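Local coordinates for cytosolic IMP-GMP specific 5'-nucleotidase (Legionella pneumophila subsp. pneumophila, PDB 4OHF), which probably hydrolyses IMP and GMP to their nucleosides as a magnesium-dependent cytosolic 5'-nucleotidase of the HAD superfamily, at residues B[2-12]-B[426-437]. Numbering follows the deposited sequence.
With PO4 (phosphate ion), chain I.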
# COMPACT_ATOMS: atom_id res chain seq x y z
N ASP B 2 -41.89 1.63 26.16
CA ASP B 2 -40.90 1.86 25.05
C ASP B 2 -40.43 3.33 25.04
O ASP B 2 -41.13 4.23 24.56
CB ASP B 2 -41.53 1.48 23.69
CG ASP B 2 -40.50 1.31 22.56
OD1 ASP B 2 -40.89 0.82 21.47
OD2 ASP B 2 -39.30 1.65 22.73
N THR B 3 -39.23 3.55 25.57
CA THR B 3 -38.61 4.88 25.63
C THR B 3 -38.23 5.48 24.26
O THR B 3 -38.19 6.70 24.12
CB THR B 3 -37.33 4.83 26.47
OG1 THR B 3 -36.39 3.95 25.84
CG2 THR B 3 -37.64 4.30 27.86
N HIS B 4 -37.94 4.62 23.27
CA HIS B 4 -37.57 5.08 21.93
C HIS B 4 -36.39 6.08 21.96
O HIS B 4 -36.44 7.12 21.32
CB HIS B 4 -38.77 5.74 21.24
CG HIS B 4 -39.78 4.77 20.70
ND1 HIS B 4 -39.48 3.85 19.72
CD2 HIS B 4 -41.10 4.63 20.96
CE1 HIS B 4 -40.57 3.17 19.40
NE2 HIS B 4 -41.57 3.63 20.14
N LYS B 5 -35.34 5.74 22.69
CA LYS B 5 -34.18 6.60 22.81
C LYS B 5 -33.27 6.62 21.59
O LYS B 5 -33.04 5.59 20.96
CB LYS B 5 -33.35 6.19 24.02
CG LYS B 5 -34.16 6.03 25.27
CD LYS B 5 -33.41 6.54 26.50
CE LYS B 5 -33.28 8.04 26.45
NZ LYS B 5 -34.62 8.66 26.23
N VAL B 6 -32.77 7.80 21.26
CA VAL B 6 -31.86 7.97 20.15
C VAL B 6 -30.56 8.51 20.73
O VAL B 6 -30.54 9.56 21.35
CB VAL B 6 -32.42 8.94 19.09
CG1 VAL B 6 -31.34 9.32 18.09
CG2 VAL B 6 -33.59 8.28 18.36
N PHE B 7 -29.47 7.79 20.52
CA PHE B 7 -28.18 8.19 21.04
C PHE B 7 -27.45 9.01 20.00
O PHE B 7 -27.44 8.66 18.83
CB PHE B 7 -27.42 6.93 21.42
CG PHE B 7 -28.23 6.02 22.28
CD1 PHE B 7 -28.63 6.43 23.55
CD2 PHE B 7 -28.69 4.81 21.78
CE1 PHE B 7 -29.48 5.63 24.32
CE2 PHE B 7 -29.54 4.00 22.54
CZ PHE B 7 -29.94 4.41 23.81
N VAL B 8 -26.85 10.11 20.46
CA VAL B 8 -26.17 11.04 19.56
C VAL B 8 -24.66 11.11 19.73
O VAL B 8 -24.16 11.36 20.82
CB VAL B 8 -26.75 12.47 19.74
CG1 VAL B 8 -26.28 13.37 18.63
CG2 VAL B 8 -28.28 12.41 19.81
N ASN B 9 -23.94 10.87 18.64
CA ASN B 9 -22.48 10.94 18.65
C ASN B 9 -22.01 12.28 18.09
O ASN B 9 -20.98 12.80 18.49
CB ASN B 9 -21.87 9.81 17.80
CG ASN B 9 -22.10 8.44 18.41
OD1 ASN B 9 -22.03 8.26 19.63
ND2 ASN B 9 -22.37 7.45 17.55
N ARG B 10 -22.78 12.83 17.16
CA ARG B 10 -22.45 14.10 16.52
C ARG B 10 -23.72 14.82 16.13
O ARG B 10 -24.73 14.19 15.82
CB ARG B 10 -21.65 13.88 15.24
CG ARG B 10 -20.19 13.62 15.41
CD ARG B 10 -19.56 13.49 14.03
NE ARG B 10 -19.97 12.27 13.35
CZ ARG B 10 -19.71 11.05 13.82
NH1 ARG B 10 -19.03 10.91 14.96
NH2 ARG B 10 -20.12 9.97 13.15
N ILE B 11 -23.65 16.14 16.13
CA ILE B 11 -24.78 16.97 15.76
C ILE B 11 -25.33 16.63 14.38
O ILE B 11 -24.57 16.38 13.45
CB ILE B 11 -24.39 18.47 15.72
CG1 ILE B 11 -24.07 18.97 17.13
CG2 ILE B 11 -25.51 19.31 15.09
CD1 ILE B 11 -23.43 20.35 17.14
N ILE B 12 -26.66 16.60 14.27
CA ILE B 12 -27.34 16.42 13.00
C ILE B 12 -28.68 17.15 13.15
O ILE B 12 -29.49 16.84 14.03
CB ILE B 12 -27.58 14.95 12.59
CG1 ILE B 12 -28.11 14.95 11.15
CG2 ILE B 12 -28.57 14.24 13.52
CD1 ILE B 12 -28.45 13.60 10.61
N PHE B 426 -18.90 5.84 12.44
CA PHE B 426 -19.80 5.76 11.32
C PHE B 426 -21.17 6.39 11.54
O PHE B 426 -21.74 6.94 10.61
CB PHE B 426 -19.97 4.29 10.91
CG PHE B 426 -21.01 4.06 9.85
CD1 PHE B 426 -22.36 3.98 10.20
CD2 PHE B 426 -20.66 3.93 8.51
CE1 PHE B 426 -23.34 3.76 9.22
CE2 PHE B 426 -21.62 3.72 7.53
CZ PHE B 426 -22.96 3.64 7.88
N ALA B 427 -21.70 6.31 12.74
CA ALA B 427 -23.03 6.84 12.99
C ALA B 427 -23.08 8.15 13.74
O ALA B 427 -22.51 8.25 14.83
CB ALA B 427 -23.89 5.81 13.74
N CYS B 428 -23.79 9.13 13.19
CA CYS B 428 -23.92 10.40 13.88
C CYS B 428 -24.91 10.14 15.01
O CYS B 428 -24.83 10.74 16.07
CB CYS B 428 -24.39 11.51 12.92
SG CYS B 428 -25.88 11.20 11.97
N ILE B 429 -25.84 9.22 14.77
CA ILE B 429 -26.82 8.82 15.77
C ILE B 429 -27.14 7.35 15.55
O ILE B 429 -26.99 6.82 14.44
CB ILE B 429 -28.16 9.62 15.68
CG1 ILE B 429 -28.91 9.25 14.41
CG2 ILE B 429 -27.89 11.09 15.72
CD1 ILE B 429 -30.29 9.80 14.33
N TYR B 430 -27.56 6.67 16.62
CA TYR B 430 -27.92 5.27 16.54
C TYR B 430 -29.03 4.97 17.54
O TYR B 430 -29.19 5.66 18.54
CB TYR B 430 -26.71 4.38 16.75
CG TYR B 430 -25.99 4.55 18.06
CD1 TYR B 430 -25.11 5.60 18.25
CD2 TYR B 430 -26.16 3.62 19.10
CE1 TYR B 430 -24.42 5.75 19.44
CE2 TYR B 430 -25.47 3.75 20.29
CZ TYR B 430 -24.60 4.82 20.46
OH TYR B 430 -23.92 4.99 21.64
N MET B 431 -29.81 3.94 17.25
CA MET B 431 -30.93 3.57 18.10
C MET B 431 -31.13 2.07 17.96
O MET B 431 -30.58 1.45 17.05
CB MET B 431 -32.19 4.32 17.65
CG MET B 431 -32.54 4.22 16.13
SD MET B 431 -31.70 5.39 14.96
CE MET B 431 -31.39 6.66 16.01
N GLU B 432 -31.90 1.46 18.85
CA GLU B 432 -32.11 0.03 18.73
C GLU B 432 -32.92 -0.30 17.48
O GLU B 432 -32.71 -1.35 16.88
CB GLU B 432 -32.82 -0.50 19.96
CG GLU B 432 -33.41 -1.88 19.76
CD GLU B 432 -34.36 -2.27 20.88
OE1 GLU B 432 -35.02 -1.36 21.43
OE2 GLU B 432 -34.45 -3.48 21.18
N LYS B 433 -33.86 0.56 17.10
CA LYS B 433 -34.66 0.32 15.91
C LYS B 433 -35.20 1.61 15.29
O LYS B 433 -35.38 2.62 15.96
CB LYS B 433 -35.83 -0.64 16.22
CG LYS B 433 -36.80 -0.14 17.29
CD LYS B 433 -37.93 -1.13 17.49
CE LYS B 433 -38.87 -0.64 18.57
NZ LYS B 433 -38.07 -0.35 19.78
N LEU B 434 -35.46 1.56 13.99
CA LEU B 434 -35.94 2.70 13.23
C LEU B 434 -37.11 3.50 13.80
O LEU B 434 -37.12 4.74 13.74
CB LEU B 434 -36.28 2.23 11.82
CG LEU B 434 -36.70 3.27 10.80
CD1 LEU B 434 -35.58 4.31 10.56
CD2 LEU B 434 -37.01 2.53 9.52
N SER B 435 -38.11 2.81 14.36
CA SER B 435 -39.26 3.53 14.90
C SER B 435 -38.82 4.40 16.08
O SER B 435 -39.51 5.34 16.46
CB SER B 435 -40.37 2.55 15.33
OG SER B 435 -39.97 1.75 16.43
N ASP B 436 -37.66 4.08 16.66
CA ASP B 436 -37.15 4.90 17.76
C ASP B 436 -36.92 6.28 17.15
O ASP B 436 -37.37 7.30 17.67
CB ASP B 436 -35.84 4.32 18.32
CG ASP B 436 -36.05 3.04 19.13
OD1 ASP B 436 -35.05 2.33 19.41
OD2 ASP B 436 -37.22 2.74 19.48
N LEU B 437 -36.23 6.32 16.02
CA LEU B 437 -35.99 7.59 15.37
C LEU B 437 -37.28 8.21 14.84
O LEU B 437 -37.56 9.38 15.11
CB LEU B 437 -34.99 7.42 14.22
CG LEU B 437 -34.79 8.67 13.35
CD1 LEU B 437 -34.26 9.80 14.20
CD2 LEU B 437 -33.85 8.35 12.21
P PO4 I . -21.96 11.64 9.95
O1 PO4 I . -23.30 11.57 9.30
O2 PO4 I . -21.70 10.39 10.69
O3 PO4 I . -21.93 12.79 10.89
O4 PO4 I . -20.92 11.83 8.91
O HOH W 1 -32.91 2.68 21.24
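Cys428 O takes two consecutive backbone donors, Asn9 N at 2.7 Å and Arg10 N at 3.1 Å, where the N-terminal strand ends. Strand 7-8 is the outermost strand at one end of the HAD-like mixed sheet within this chain, antiparallel to strand 429-431, which runs parallel to strand 319-323. It illustrates how a chain's start can extend a sheet beside a strand over 400 residues later, with side-chain bonds at both ends. Phe7 and Tyr430 make the hydrogen-bonded pair, with reciprocal N-H...O bonds. Tyr430 CG lies between its backbone N and carbonyl carbon (chi1 59°), which places one ring face against Phe7 CB, a CH-pi contact 3.8 Å from the centroid, and an edge at Asn9 ND2. Asn9 ND2 donates almost straight (171°) to Ala427 O, 2.8 Å away and in the amide plane. Toward the N-terminus, Asp436 OD2 accepts from both His4 ND1, through its anti lone pair, and Lys433 NZ. Lys433 NZ also makes a salt bridge with Asp2 OD1, its hydrogen bond weak at 3.5 Å. One water joins Lys5 O, Glu432 N and Asp436 OD1. At the other end, a phosphate ion, probably from the crystallisation liquor, lies at the Arg10 guanidinium edge: Arg10 NE donates to its O3 at 3.2 Å, and Arg10 NH2 to its O2 at 3.0 Å, almost straight at 176°.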